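Local coordinates for CD180 antigen (Mus musculus, PDB 3T6Q), which may cooperate with MD-1 and TLR4 in the innate immune response of B cells to bacterial lipopolysaccharide, leading to NF-kappa-B activation, at residues 132-137 / 156-161; 468-473 / 493-498; 364-369 / 390-395; 551-556 / 579-584; 167-172 / 193-198. All coordinates share one frame; numbering follows the deposited sequence.

Contact 1: 132-137 / 156-161; sequences ESLYLG and KVLDFQ
Two neighbouring strands of the parallel ladder lining the concave side of the leucine-rich repeat solenoid meet here, Ser133-Tyr135 of LRR 5 beside Val157-Asp159 of LRR 6, with strand axes 4.8 Å apart and only 6° from parallel. Glu132 O opens the pairing by accepting from two successive amides, Lys156 N at 2.8 Å and Val157 N at 3.0 Å. The pairs Leu134 N to Val157 O, Asp159 N to Leu134 O and Leu136 N to Asp159 O continue it. On the concave face, the Tyr135 ring leans across both partners: CD1 comes 3.6 Å from Asp159 CB, while OH lies 3.7 Å from Val157 CG1, a methyl held anti to the backbone N. Ring and carboxylate planes differ by 29°, and Phe111 stacks on the same ring within the chain. Ser133 OG rests near Val157 CB but bonds to His109. Behind the strands the leucines of the consensus fill the solenoid core, Leu134 and Leu158 side by side and pointing the same way. Leu136 CD1 reaches Phe160 CE1 at 3.6 Å, again with the two side chains aligned. At the end of the strands Asp159 OD2 turns to Asn185, whereas OD1 closes an Asx turn by accepting from Gln161 N at 3.0 Å.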
# COMPACT_ATOMS: atom_id res chain seq x y z
N GLU A 132 21.57 2.30 -12.59
CA GLU A 132 20.95 2.53 -13.91
C GLU A 132 19.41 2.47 -13.94
O GLU A 132 18.81 3.23 -14.67
CB GLU A 132 21.46 1.51 -14.90
CG GLU A 132 22.95 1.64 -15.11
CD GLU A 132 23.44 0.78 -16.25
OE1 GLU A 132 24.67 0.75 -16.46
OE2 GLU A 132 22.61 0.13 -16.93
N SER A 133 18.81 1.58 -13.15
CA SER A 133 17.34 1.37 -13.15
C SER A 133 16.84 1.33 -11.72
O SER A 133 17.40 0.61 -10.90
CB SER A 133 16.99 0.03 -13.79
OG SER A 133 17.37 0.01 -15.14
N LEU A 134 15.76 2.05 -11.43
CA LEU A 134 15.13 1.95 -10.14
C LEU A 134 13.62 1.76 -10.35
O LEU A 134 12.96 2.68 -10.86
CB LEU A 134 15.37 3.26 -9.38
CG LEU A 134 15.53 3.24 -7.85
CD1 LEU A 134 15.11 4.54 -7.20
CD2 LEU A 134 15.04 2.01 -7.09
N TYR A 135 13.06 0.63 -9.91
CA TYR A 135 11.63 0.34 -10.08
C TYR A 135 10.93 0.46 -8.72
O TYR A 135 11.21 -0.28 -7.81
CB TYR A 135 11.46 -1.08 -10.64
CG TYR A 135 11.98 -1.19 -12.06
CD1 TYR A 135 11.08 -1.17 -13.15
CD2 TYR A 135 13.34 -1.28 -12.31
CE1 TYR A 135 11.56 -1.27 -14.48
CE2 TYR A 135 13.82 -1.39 -13.63
CZ TYR A 135 12.93 -1.36 -14.69
OH TYR A 135 13.43 -1.48 -16.00
N LEU A 136 10.03 1.42 -8.63
CA LEU A 136 9.37 1.78 -7.38
C LEU A 136 7.85 1.64 -7.52
O LEU A 136 7.11 2.29 -6.81
CB LEU A 136 9.75 3.21 -7.08
CG LEU A 136 11.29 3.45 -6.88
CD1 LEU A 136 11.51 4.93 -6.60
CD2 LEU A 136 11.83 2.61 -5.73
N GLY A 137 7.40 0.84 -8.48
CA GLY A 137 5.92 0.74 -8.79
C GLY A 137 5.06 0.18 -7.66
O GLY A 137 5.57 -0.55 -6.79
N LYS A 156 19.14 5.62 -16.01
CA LYS A 156 18.44 5.60 -17.31
C LYS A 156 16.93 5.23 -17.21
O LYS A 156 16.16 5.60 -18.12
CB LYS A 156 19.10 4.65 -18.28
CG LYS A 156 20.57 4.93 -18.58
CD LYS A 156 20.79 6.37 -19.06
CE LYS A 156 22.29 6.66 -19.25
NZ LYS A 156 22.51 8.10 -19.54
N VAL A 157 16.54 4.51 -16.15
CA VAL A 157 15.09 4.12 -15.92
C VAL A 157 14.64 4.47 -14.51
O VAL A 157 15.24 4.03 -13.52
CB VAL A 157 14.85 2.62 -16.20
CG1 VAL A 157 13.42 2.20 -15.88
CG2 VAL A 157 15.14 2.33 -17.68
N LEU A 158 13.61 5.30 -14.41
CA LEU A 158 13.03 5.59 -13.14
C LEU A 158 11.54 5.26 -13.30
O LEU A 158 10.84 5.94 -14.03
CB LEU A 158 13.16 7.07 -12.82
CG LEU A 158 13.56 7.59 -11.44
CD1 LEU A 158 13.11 9.03 -11.19
CD2 LEU A 158 13.30 6.67 -10.24
N ASP A 159 11.06 4.24 -12.60
CA ASP A 159 9.73 3.71 -12.85
C ASP A 159 8.83 3.83 -11.61
O ASP A 159 9.11 3.21 -10.57
CB ASP A 159 9.88 2.26 -13.31
CG ASP A 159 8.58 1.66 -13.86
OD1 ASP A 159 7.52 1.74 -13.18
OD2 ASP A 159 8.61 1.11 -14.99
N PHE A 160 7.76 4.60 -11.74
CA PHE A 160 6.81 4.83 -10.67
C PHE A 160 5.41 4.31 -11.03
O PHE A 160 4.43 4.82 -10.51
CB PHE A 160 6.70 6.31 -10.34
CG PHE A 160 7.95 6.95 -9.76
CD1 PHE A 160 8.22 6.90 -8.38
CD2 PHE A 160 8.82 7.69 -10.58
CE1 PHE A 160 9.35 7.55 -7.84
CE2 PHE A 160 9.95 8.33 -10.05
CZ PHE A 160 10.21 8.27 -8.68
N GLN A 161 5.32 3.31 -11.90
CA GLN A 161 4.00 2.82 -12.36
C GLN A 161 3.07 2.53 -11.17
O GLN A 161 3.49 1.89 -10.22
CB GLN A 161 4.18 1.54 -13.18
CG GLN A 161 2.84 0.90 -13.56
CD GLN A 161 2.88 -0.08 -14.72
OE1 GLN A 161 2.01 -0.96 -14.83
NE2 GLN A 161 3.84 0.08 -15.61
O HOH W 1 8.17 -0.11 -11.18

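Contact 2: 468-473 / 493-498; sequences KTNSLQ and QHAFTS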
# COMPACT_ATOMS: atom_id res chain seq x y z
N LYS A 468 9.87 -35.88 -57.28
CA LYS A 468 11.07 -35.30 -57.86
C LYS A 468 10.74 -33.92 -58.44
O LYS A 468 11.51 -33.00 -58.29
CB LYS A 468 11.60 -36.22 -58.96
CG LYS A 468 12.83 -35.68 -59.67
CD LYS A 468 13.43 -36.73 -60.59
CE LYS A 468 14.52 -36.11 -61.45
NZ LYS A 468 15.61 -37.09 -61.71
N THR A 469 9.58 -33.79 -59.10
CA THR A 469 9.15 -32.47 -59.56
C THR A 469 8.19 -31.88 -58.56
O THR A 469 7.18 -32.50 -58.18
CB THR A 469 8.52 -32.49 -60.97
OG1 THR A 469 7.34 -33.29 -60.93
CG2 THR A 469 9.47 -33.11 -61.97
N ASN A 470 8.52 -30.68 -58.12
CA ASN A 470 7.70 -30.00 -57.12
C ASN A 470 7.92 -28.47 -57.26
O ASN A 470 8.80 -28.04 -58.02
CB ASN A 470 8.06 -30.55 -55.73
CG ASN A 470 9.53 -30.33 -55.38
OD1 ASN A 470 9.98 -29.17 -55.23
ND2 ASN A 470 10.30 -31.42 -55.24
N SER A 471 7.13 -27.66 -56.55
CA SER A 471 7.32 -26.19 -56.65
C SER A 471 8.67 -25.66 -56.16
O SER A 471 9.07 -24.56 -56.55
CB SER A 471 6.23 -25.47 -55.87
OG SER A 471 6.44 -25.72 -54.49
N LEU A 472 9.36 -26.42 -55.30
CA LEU A 472 10.57 -25.93 -54.61
C LEU A 472 11.81 -25.90 -55.46
O LEU A 472 12.75 -25.17 -55.16
CB LEU A 472 10.86 -26.73 -53.33
CG LEU A 472 9.71 -26.92 -52.34
CD1 LEU A 472 10.12 -27.96 -51.31
CD2 LEU A 472 9.35 -25.59 -51.64
N GLN A 473 11.85 -26.69 -56.53
CA GLN A 473 13.09 -26.88 -57.29
C GLN A 473 13.56 -25.60 -58.03
O GLN A 473 14.69 -25.55 -58.51
CB GLN A 473 12.97 -28.10 -58.23
CG GLN A 473 12.69 -29.46 -57.56
CD GLN A 473 13.95 -30.26 -57.19
OE1 GLN A 473 14.82 -29.75 -56.50
NE2 GLN A 473 14.01 -31.53 -57.62
N GLN A 493 13.90 -39.09 -53.08
CA GLN A 493 15.32 -38.83 -52.86
C GLN A 493 15.90 -37.65 -53.66
O GLN A 493 16.96 -37.12 -53.28
CB GLN A 493 16.17 -40.06 -53.18
CG GLN A 493 16.03 -40.58 -54.61
CD GLN A 493 17.05 -41.65 -54.92
OE1 GLN A 493 18.21 -41.57 -54.50
NE2 GLN A 493 16.63 -42.66 -55.66
N HIS A 494 15.24 -37.31 -54.77
CA HIS A 494 15.69 -36.22 -55.63
C HIS A 494 14.84 -35.00 -55.50
O HIS A 494 14.99 -34.07 -56.28
CB HIS A 494 15.77 -36.67 -57.12
CG HIS A 494 16.83 -37.72 -57.36
ND1 HIS A 494 18.14 -37.51 -57.11
CD2 HIS A 494 16.72 -39.04 -57.80
CE1 HIS A 494 18.83 -38.63 -57.39
NE2 HIS A 494 17.96 -39.56 -57.81
N ALA A 495 13.96 -34.95 -54.49
CA ALA A 495 13.03 -33.82 -54.31
C ALA A 495 13.67 -32.44 -54.09
O ALA A 495 13.06 -31.41 -54.42
CB ALA A 495 12.05 -34.10 -53.18
N PHE A 496 14.85 -32.43 -53.49
CA PHE A 496 15.48 -31.19 -53.04
C PHE A 496 16.83 -31.00 -53.73
O PHE A 496 17.61 -30.14 -53.30
CB PHE A 496 15.74 -31.23 -51.54
CG PHE A 496 14.51 -31.35 -50.67
CD1 PHE A 496 13.29 -30.77 -51.04
CD2 PHE A 496 14.60 -32.02 -49.45
CE1 PHE A 496 12.17 -30.87 -50.20
CE2 PHE A 496 13.49 -32.10 -48.61
CZ PHE A 496 12.29 -31.53 -48.99
N THR A 497 17.12 -31.82 -54.75
CA THR A 497 18.45 -31.83 -55.40
C THR A 497 18.91 -30.46 -55.98
O THR A 497 20.10 -30.14 -55.93
CB THR A 497 18.57 -32.94 -56.47
OG1 THR A 497 18.05 -34.17 -55.95
CG2 THR A 497 20.04 -33.17 -56.85
N SER A 498 17.98 -29.68 -56.52
CA SER A 498 18.31 -28.35 -57.05
C SER A 498 18.60 -27.36 -55.93
O SER A 498 19.22 -26.32 -56.16
CB SER A 498 17.19 -27.83 -57.95
OG SER A 498 15.95 -27.81 -57.28
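Gln473 reaches toward 493-498 with its amide, a bend at chi2 (-92°) bringing CD close to Ala495 O. In the conformer described, one of two modelled for both Gln473 and Ser498, OE1 accepts from Ser498 N at 3.2 Å, the donor tilted 28° from the carbonyl plane; the still closer approach of Ser498 OG is doubtful. On the other branch, NE2 donates to Lys468 O and only weakly to His494 O, at the start of the type I turn His494-Thr497. Asn470 meets its partner in plane: ND2 donates to Ala495 O at 2.9 Å, nearly straight at 170°, on a lone pair of the carbonyl. ND2 also bonds Gln467 O, and OD1 accepts from Leu472 N in an Asx turn, so both branches are held. The two segments are loops of LRR 16 and LRR 17 that follow strands 465-466 and 490-491, away from the concave ladder, where side-chain amides join consecutive solenoid turns. Toward the interior, Leu472 and Phe496 run side by side in the same direction, CD1 touching CE1 at 3.7 Å, both also packing on Leu481. At the surface the aliphatic part of Lys468 lies alongside His494, CG to CB 4.0 Å.

Contact 3: 364-369 / 390-395; sequences TSDCCN and SLKTEA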
# COMPACT_ATOMS: atom_id res chain seq x y z
N THR A 364 -10.64 -11.37 -51.28
CA THR A 364 -10.74 -10.82 -52.62
C THR A 364 -10.59 -11.88 -53.72
O THR A 364 -9.86 -12.86 -53.55
CB THR A 364 -9.75 -9.63 -52.84
OG1 THR A 364 -9.94 -9.05 -54.15
CG2 THR A 364 -8.32 -10.09 -52.72
N SER A 365 -11.27 -11.66 -54.84
CA SER A 365 -11.10 -12.50 -56.06
C SER A 365 -9.83 -12.19 -56.88
O SER A 365 -9.49 -12.93 -57.82
CB SER A 365 -12.31 -12.31 -56.98
OG SER A 365 -12.27 -11.04 -57.63
N ASP A 366 -9.13 -11.10 -56.56
CA ASP A 366 -7.96 -10.70 -57.38
C ASP A 366 -7.04 -9.77 -56.59
O ASP A 366 -7.27 -8.57 -56.52
CB ASP A 366 -8.49 -10.06 -58.68
CG ASP A 366 -7.40 -9.74 -59.72
OD1 ASP A 366 -6.19 -9.75 -59.41
OD2 ASP A 366 -7.79 -9.44 -60.88
N CYS A 367 -5.98 -10.33 -56.01
CA CYS A 367 -5.05 -9.56 -55.18
C CYS A 367 -3.70 -9.70 -55.90
O CYS A 367 -3.50 -10.70 -56.59
CB CYS A 367 -4.99 -10.18 -53.76
SG CYS A 367 -4.33 -9.07 -52.46
N CYS A 368 -2.77 -8.72 -55.79
CA CYS A 368 -2.92 -7.52 -54.99
C CYS A 368 -2.54 -6.25 -55.76
O CYS A 368 -2.28 -5.23 -55.13
CB CYS A 368 -2.03 -7.62 -53.74
SG CYS A 368 -2.30 -9.12 -52.74
N ASN A 369 -2.48 -6.31 -57.10
CA ASN A 369 -2.15 -5.14 -57.92
C ASN A 369 -3.10 -3.98 -57.81
O ASN A 369 -2.66 -2.84 -57.74
CB ASN A 369 -2.00 -5.56 -59.38
CG ASN A 369 -0.93 -6.61 -59.53
OD1 ASN A 369 0.21 -6.40 -59.06
ND2 ASN A 369 -1.29 -7.78 -60.10
N SER A 390 -7.36 -14.63 -53.73
CA SER A 390 -7.10 -15.30 -55.02
C SER A 390 -5.97 -14.53 -55.67
O SER A 390 -6.07 -13.30 -55.81
CB SER A 390 -8.35 -15.24 -55.88
OG SER A 390 -9.42 -15.91 -55.23
N LEU A 391 -4.92 -15.23 -56.05
CA LEU A 391 -3.75 -14.60 -56.68
C LEU A 391 -3.58 -15.14 -58.11
O LEU A 391 -3.48 -16.35 -58.31
CB LEU A 391 -2.47 -14.83 -55.88
CG LEU A 391 -2.49 -14.67 -54.36
CD1 LEU A 391 -1.13 -15.03 -53.78
CD2 LEU A 391 -2.86 -13.25 -53.97
N LYS A 392 -3.55 -14.23 -59.08
CA LYS A 392 -3.18 -14.60 -60.45
C LYS A 392 -1.64 -14.44 -60.66
O LYS A 392 -0.94 -14.01 -59.76
CB LYS A 392 -3.97 -13.78 -61.47
CG LYS A 392 -5.49 -14.01 -61.42
CD LYS A 392 -6.24 -12.87 -62.11
CE LYS A 392 -7.72 -12.82 -61.71
NZ LYS A 392 -8.46 -14.07 -62.06
N THR A 393 -1.14 -14.80 -61.84
CA THR A 393 0.29 -14.65 -62.11
C THR A 393 0.71 -13.18 -61.92
O THR A 393 -0.04 -12.28 -62.25
CB THR A 393 0.62 -15.17 -63.53
OG1 THR A 393 0.65 -16.60 -63.49
CG2 THR A 393 2.02 -14.66 -63.99
N GLU A 394 1.88 -12.97 -61.34
CA GLU A 394 2.39 -11.62 -61.06
C GLU A 394 1.42 -10.76 -60.24
O GLU A 394 1.05 -9.64 -60.61
CB GLU A 394 2.81 -10.89 -62.34
CG GLU A 394 3.97 -9.95 -62.05
CD GLU A 394 4.44 -9.24 -63.29
OE1 GLU A 394 5.55 -8.65 -63.24
OE2 GLU A 394 3.69 -9.25 -64.29
N ALA A 395 1.03 -11.35 -59.11
CA ALA A 395 0.10 -10.76 -58.18
C ALA A 395 0.67 -9.54 -57.43
O ALA A 395 -0.07 -8.82 -56.81
CB ALA A 395 -0.37 -11.84 -57.20
O HOH W 2 -10.79 -15.59 -52.73
O HOH W 3 -3.84 -11.49 -58.91
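Thr364 O accepts from Ser390 N at 3.1 Å, joining LRR 12 to LRR 13 away from the main strands of the leucine-rich repeat solenoid. The same carbonyl is met by a water that also contacts Ser390 OG, and Thr364 OG1 accepts from Asp366 N in an ST turn as the chain rounds a corner. Ser365 contributes its carbonyl, whose O lies 3.2 Å from Ser390 CB. Asp366 then sets its carboxylate across the methylenes of Lys392 at about a right angle, with OD2 3.5 Å from CE; the charged atoms themselves do not touch, as Lys392 NZ stays 4.8 Å from Asp366 OD2. Cys367 N bonds to Ser390 O at 3.0 Å, while its CB rests on the CD2 branch of Leu391 and its O lies against Ala395 CB. A second water takes a hydrogen bond from Lys392 N and lies close to Cys367 O and Asp366 OD1. Cys367 and Cys368 form a vicinal disulfide, an eight-membered ring that includes a cis peptide bond. Cys368 N donates to Ala395 O at 2.9 Å, on a lone pair of that carbonyl. Asn369 finishes the segment: OD1 accepts from Glu398 N, and ND2 donates to Glu394 O at 3.0 Å, with that oxygen only 7° from the amide plane.

Contact 4: 551-556 / 579-584; sequences TINLRQ and LEDTED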
# COMPACT_ATOMS: atom_id res chain seq x y z
N THR A 551 23.66 -30.55 -37.09
CA THR A 551 22.77 -30.81 -35.96
C THR A 551 21.53 -31.53 -36.50
O THR A 551 20.94 -31.08 -37.50
CB THR A 551 22.33 -29.47 -35.30
OG1 THR A 551 23.48 -28.84 -34.75
CG2 THR A 551 21.36 -29.70 -34.14
N ILE A 552 21.16 -32.63 -35.84
CA ILE A 552 19.98 -33.41 -36.20
C ILE A 552 19.15 -33.59 -34.94
O ILE A 552 19.71 -33.90 -33.86
CB ILE A 552 20.40 -34.79 -36.72
CG1 ILE A 552 21.31 -34.65 -37.93
CG2 ILE A 552 19.19 -35.65 -37.10
CD1 ILE A 552 22.55 -35.48 -37.75
N ASN A 553 17.84 -33.39 -35.06
CA ASN A 553 16.89 -33.62 -33.97
C ASN A 553 15.99 -34.81 -34.33
O ASN A 553 15.20 -34.74 -35.26
CB ASN A 553 16.04 -32.37 -33.68
CG ASN A 553 15.30 -32.44 -32.35
OD1 ASN A 553 14.86 -33.51 -31.92
ND2 ASN A 553 15.10 -31.28 -31.71
N LEU A 554 16.15 -35.90 -33.57
CA LEU A 554 15.37 -37.12 -33.75
C LEU A 554 14.48 -37.41 -32.55
O LEU A 554 13.99 -38.54 -32.38
CB LEU A 554 16.34 -38.29 -33.98
CG LEU A 554 16.93 -38.35 -35.38
CD1 LEU A 554 18.23 -39.19 -35.34
CD2 LEU A 554 15.88 -38.91 -36.35
N ARG A 555 14.25 -36.42 -31.69
CA ARG A 555 13.36 -36.63 -30.54
C ARG A 555 11.94 -37.09 -30.99
O ARG A 555 11.49 -36.80 -32.13
CB ARG A 555 13.29 -35.34 -29.70
CG ARG A 555 12.35 -34.30 -30.26
CD ARG A 555 12.40 -33.05 -29.40
NE ARG A 555 11.64 -33.26 -28.18
CZ ARG A 555 11.71 -32.49 -27.10
NH1 ARG A 555 12.49 -31.42 -27.10
NH2 ARG A 555 10.98 -32.77 -26.04
N GLN A 556 11.26 -37.85 -30.11
CA GLN A 556 9.88 -38.26 -30.32
C GLN A 556 9.71 -39.05 -31.63
O GLN A 556 8.74 -38.86 -32.37
CB GLN A 556 8.94 -37.05 -30.22
CG GLN A 556 8.78 -36.58 -28.76
CD GLN A 556 7.96 -35.31 -28.62
OE1 GLN A 556 8.50 -34.21 -28.57
NE2 GLN A 556 6.65 -35.47 -28.53
N LEU A 579 23.80 -34.08 -32.23
CA LEU A 579 22.42 -34.40 -31.88
C LEU A 579 21.81 -33.41 -30.92
O LEU A 579 22.44 -33.06 -29.93
CB LEU A 579 22.29 -35.86 -31.35
CG LEU A 579 22.58 -36.96 -32.40
CD1 LEU A 579 23.04 -38.25 -31.75
CD2 LEU A 579 21.37 -37.24 -33.29
N GLU A 580 20.58 -33.00 -31.21
CA GLU A 580 19.83 -32.05 -30.40
C GLU A 580 18.68 -32.76 -29.66
O GLU A 580 18.04 -33.64 -30.23
CB GLU A 580 19.25 -30.98 -31.35
CG GLU A 580 18.44 -29.90 -30.65
CD GLU A 580 17.89 -28.87 -31.63
OE1 GLU A 580 18.49 -27.79 -31.75
OE2 GLU A 580 16.88 -29.15 -32.31
N ASP A 581 18.39 -32.35 -28.42
CA ASP A 581 17.32 -32.97 -27.61
C ASP A 581 17.54 -34.51 -27.44
O ASP A 581 16.56 -35.28 -27.50
CB ASP A 581 15.94 -32.68 -28.23
CG ASP A 581 15.56 -31.19 -28.14
OD1 ASP A 581 16.24 -30.48 -27.39
OD2 ASP A 581 14.60 -30.72 -28.80
N THR A 582 18.79 -34.93 -27.23
CA THR A 582 19.08 -36.35 -26.90
C THR A 582 18.34 -36.89 -25.66
O THR A 582 18.04 -38.06 -25.62
CB THR A 582 20.57 -36.65 -26.74
OG1 THR A 582 21.10 -35.89 -25.66
CG2 THR A 582 21.30 -36.33 -28.02
N GLU A 583 18.04 -36.04 -24.66
CA GLU A 583 17.23 -36.47 -23.51
C GLU A 583 15.76 -36.83 -23.81
O GLU A 583 15.09 -37.48 -22.98
CB GLU A 583 17.27 -35.42 -22.38
CG GLU A 583 18.66 -35.11 -21.84
CD GLU A 583 18.60 -34.07 -20.73
OE1 GLU A 583 17.64 -33.27 -20.71
OE2 GLU A 583 19.52 -34.04 -19.88
N ASP A 584 15.25 -36.42 -24.97
CA ASP A 584 13.93 -36.84 -25.42
C ASP A 584 13.98 -37.74 -26.66
O ASP A 584 13.01 -37.85 -27.39
CB ASP A 584 13.03 -35.63 -25.64
CG ASP A 584 13.00 -34.71 -24.42
OD1 ASP A 584 11.98 -34.70 -23.71
OD2 ASP A 584 14.01 -34.02 -24.16
O HOH W 4 17.89 -36.22 -31.29
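Ile552 and Leu579 pair in parallel, Glu580 N donating to Ile552 O at 2.9 Å; farther along, a water spans Leu554 N and Glu580 O, and Gln556 N reaches Asp584 O, so direct bonding resumes only past the water. Among the side chains, Asn553 ND2 is shared by two carboxylates. Glu580 OE2 takes it at 2.8 Å on its anti lone pair and also bonds Tyr527 OH, and Asp581 OD2 takes it at 3.0 Å. The amide plane stands steeply to both, by about 80°. Asn553 OD1 meanwhile accepts from Arg555 N in an Asx turn, which fixes the rotation of the amide. Asp581 OD2 is gripped from opposite faces of its plane, by Asn553 ND2 and by Arg555 NH1 at 2.8 Å, the latter as a salt bridge lying near the guanidinium plane. That plane is almost perpendicular to the Asp581 carboxylate, although the two side chains cross obliquely. In one of its two modelled conformers Asp584 stacks over one guanidinium face, CB 3.3 Å above it and the planes 27° apart, and its OD1 pairs with Arg555 NH2 by charge alone. On the opposite face of the strands, with Ile552, Leu579 CD2 nears Leu554 CD1 beside helix 566-574. Here the parallel ladder of repeat strands passes into the LRRCT capping module, whose strand 579-580 ends it.

Contact 5: 167-172 / 193-198; sequences YLSKED and GIEPGA
Glu195 holds CG anti to the backbone N (chi1 -164°) and runs extended from there, which carries its carboxylate across to the start of the helix at Lys170; Tyr167 likewise has CG anti to N (chi1 -167°), swinging its ring toward Gly193 and Glu195. The carboxylate OE2 accepts from Lys170 N at 2.7 Å, met on its anti side and 33° out of plane, and a water donating to the same oxygen takes a bond from Glu171 N. Negative charge beside these first amides of the helix would be expected to suit its dipole. The Lys170 side chain crosses Glu195 at about a right angle, its methylenes against the carboxylate, with NZ 5.4 Å from Glu195 OE1. The Tyr167 ring sits obliquely on the backbone of 193-195: CD1 is 3.2 Å from Gly193 O, and OH lies 3.3 Å from Glu195 CB. Ser169 at the N-cap accepts from Asp172 N through OG, and Asp172 OD2 in turn accepts from Ser169 N, a capping box. Leu168 CD1 and Ile194 CG1 pack together on the opposite face. Strand 167-168 pairs in parallel with 193-194 through Leu168 N to Gly193 O and Glu195 N to Leu168 O (2.9 Å), a two-stranded sheet away from the main ladder. Helix 170-174 follows directly, and the type II turn Glu195-Ala198 lies against its first residue.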
# COMPACT_ATOMS: atom_id res chain seq x y z
N TYR A 167 1.23 15.46 -8.75
CA TYR A 167 1.81 16.76 -9.05
C TYR A 167 3.30 16.65 -9.31
O TYR A 167 4.00 15.92 -8.63
CB TYR A 167 1.58 17.74 -7.88
CG TYR A 167 1.88 19.19 -8.24
CD1 TYR A 167 0.96 19.94 -8.98
CD2 TYR A 167 3.07 19.79 -7.84
CE1 TYR A 167 1.22 21.27 -9.31
CE2 TYR A 167 3.33 21.12 -8.15
CZ TYR A 167 2.42 21.84 -8.89
OH TYR A 167 2.70 23.15 -9.18
N LEU A 168 3.77 17.39 -10.30
CA LEU A 168 5.19 17.44 -10.60
C LEU A 168 5.64 18.90 -10.48
O LEU A 168 5.11 19.80 -11.17
CB LEU A 168 5.45 16.89 -12.00
CG LEU A 168 5.00 15.47 -12.38
CD1 LEU A 168 5.18 15.24 -13.89
CD2 LEU A 168 5.83 14.45 -11.64
N SER A 169 6.59 19.17 -9.59
CA SER A 169 6.97 20.58 -9.34
C SER A 169 8.32 20.82 -9.98
O SER A 169 8.99 19.87 -10.37
CB SER A 169 7.06 20.85 -7.83
OG SER A 169 8.20 20.16 -7.32
N LYS A 170 8.73 22.09 -10.07
CA LYS A 170 10.09 22.43 -10.49
C LYS A 170 11.17 21.73 -9.67
O LYS A 170 12.13 21.17 -10.20
CB LYS A 170 10.31 23.94 -10.33
CG LYS A 170 9.74 24.81 -11.44
CD LYS A 170 10.01 26.28 -11.12
CE LYS A 170 10.02 27.13 -12.37
NZ LYS A 170 10.47 28.50 -12.02
N GLU A 171 10.99 21.75 -8.35
CA GLU A 171 11.92 21.10 -7.43
C GLU A 171 12.06 19.61 -7.68
O GLU A 171 13.18 19.08 -7.73
CB GLU A 171 11.43 21.32 -6.00
CG GLU A 171 12.54 21.53 -5.00
CD GLU A 171 12.11 22.47 -3.89
OE1 GLU A 171 11.18 22.10 -3.14
OE2 GLU A 171 12.70 23.57 -3.79
N ASP A 172 10.91 18.94 -7.86
CA ASP A 172 10.90 17.52 -8.25
C ASP A 172 11.74 17.28 -9.49
O ASP A 172 12.59 16.39 -9.52
CB ASP A 172 9.46 17.06 -8.59
CG ASP A 172 8.52 17.09 -7.38
OD1 ASP A 172 9.04 17.07 -6.24
OD2 ASP A 172 7.26 17.10 -7.58
N GLY A 193 -1.63 18.26 -11.89
CA GLY A 193 -0.97 19.55 -12.17
C GLY A 193 0.51 19.38 -12.38
O GLY A 193 1.11 18.46 -11.85
N ILE A 194 1.09 20.28 -13.16
CA ILE A 194 2.53 20.35 -13.38
C ILE A 194 2.91 21.84 -13.23
O ILE A 194 2.25 22.73 -13.79
CB ILE A 194 2.92 19.84 -14.80
CG1 ILE A 194 2.56 18.33 -14.93
CG2 ILE A 194 4.42 20.03 -15.06
CD1 ILE A 194 2.82 17.75 -16.31
N GLU A 195 3.91 22.11 -12.42
CA GLU A 195 4.30 23.51 -12.13
C GLU A 195 4.83 24.14 -13.40
O GLU A 195 5.70 23.56 -14.03
CB GLU A 195 5.38 23.54 -11.06
CG GLU A 195 5.53 24.94 -10.44
CD GLU A 195 6.58 25.03 -9.34
OE1 GLU A 195 6.78 26.17 -8.86
OE2 GLU A 195 7.22 24.03 -8.97
N PRO A 196 4.28 25.30 -13.82
CA PRO A 196 4.81 25.98 -15.00
C PRO A 196 6.31 26.14 -14.88
O PRO A 196 6.81 26.54 -13.83
CB PRO A 196 4.11 27.35 -14.96
CG PRO A 196 2.77 27.01 -14.39
CD PRO A 196 3.11 26.02 -13.28
N GLY A 197 7.04 25.78 -15.92
CA GLY A 197 8.48 25.90 -15.90
C GLY A 197 9.21 24.65 -15.50
O GLY A 197 10.43 24.56 -15.70
N ALA A 198 8.47 23.67 -14.96
CA ALA A 198 9.10 22.42 -14.48
C ALA A 198 9.80 21.65 -15.57
O ALA A 198 10.78 20.95 -15.30
CB ALA A 198 8.09 21.52 -13.73
O HOH W 5 8.63 29.34 -14.61
O HOH W 6 9.06 23.71 -7.08

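How the contacts relate
Four contacts join successive repeats of the solenoid, and contact 4 joins the ladder to the C-terminal cap; none touches another. Contacts 1 and 4 belong to the ladder of parallel strands, early and at the C-terminal end, with centres about 42 Å apart. Contacts 2, 3 and 5 join turns away from that ladder. Contact 5 follows contact 1 directly, strand 157-159 leading to strand 167-168, so LRR 6 takes part in both; their centres are about 19 Å apart. Contacts 2 and 3 lie about 26 Å apart between centres, as do 2 and 4, whereas 2 and 5 are about 69 Å apart between centres. A glycerol, probably from the crystallisation liquor, lies about 3 Å from the Asp159 side chain in contact 1.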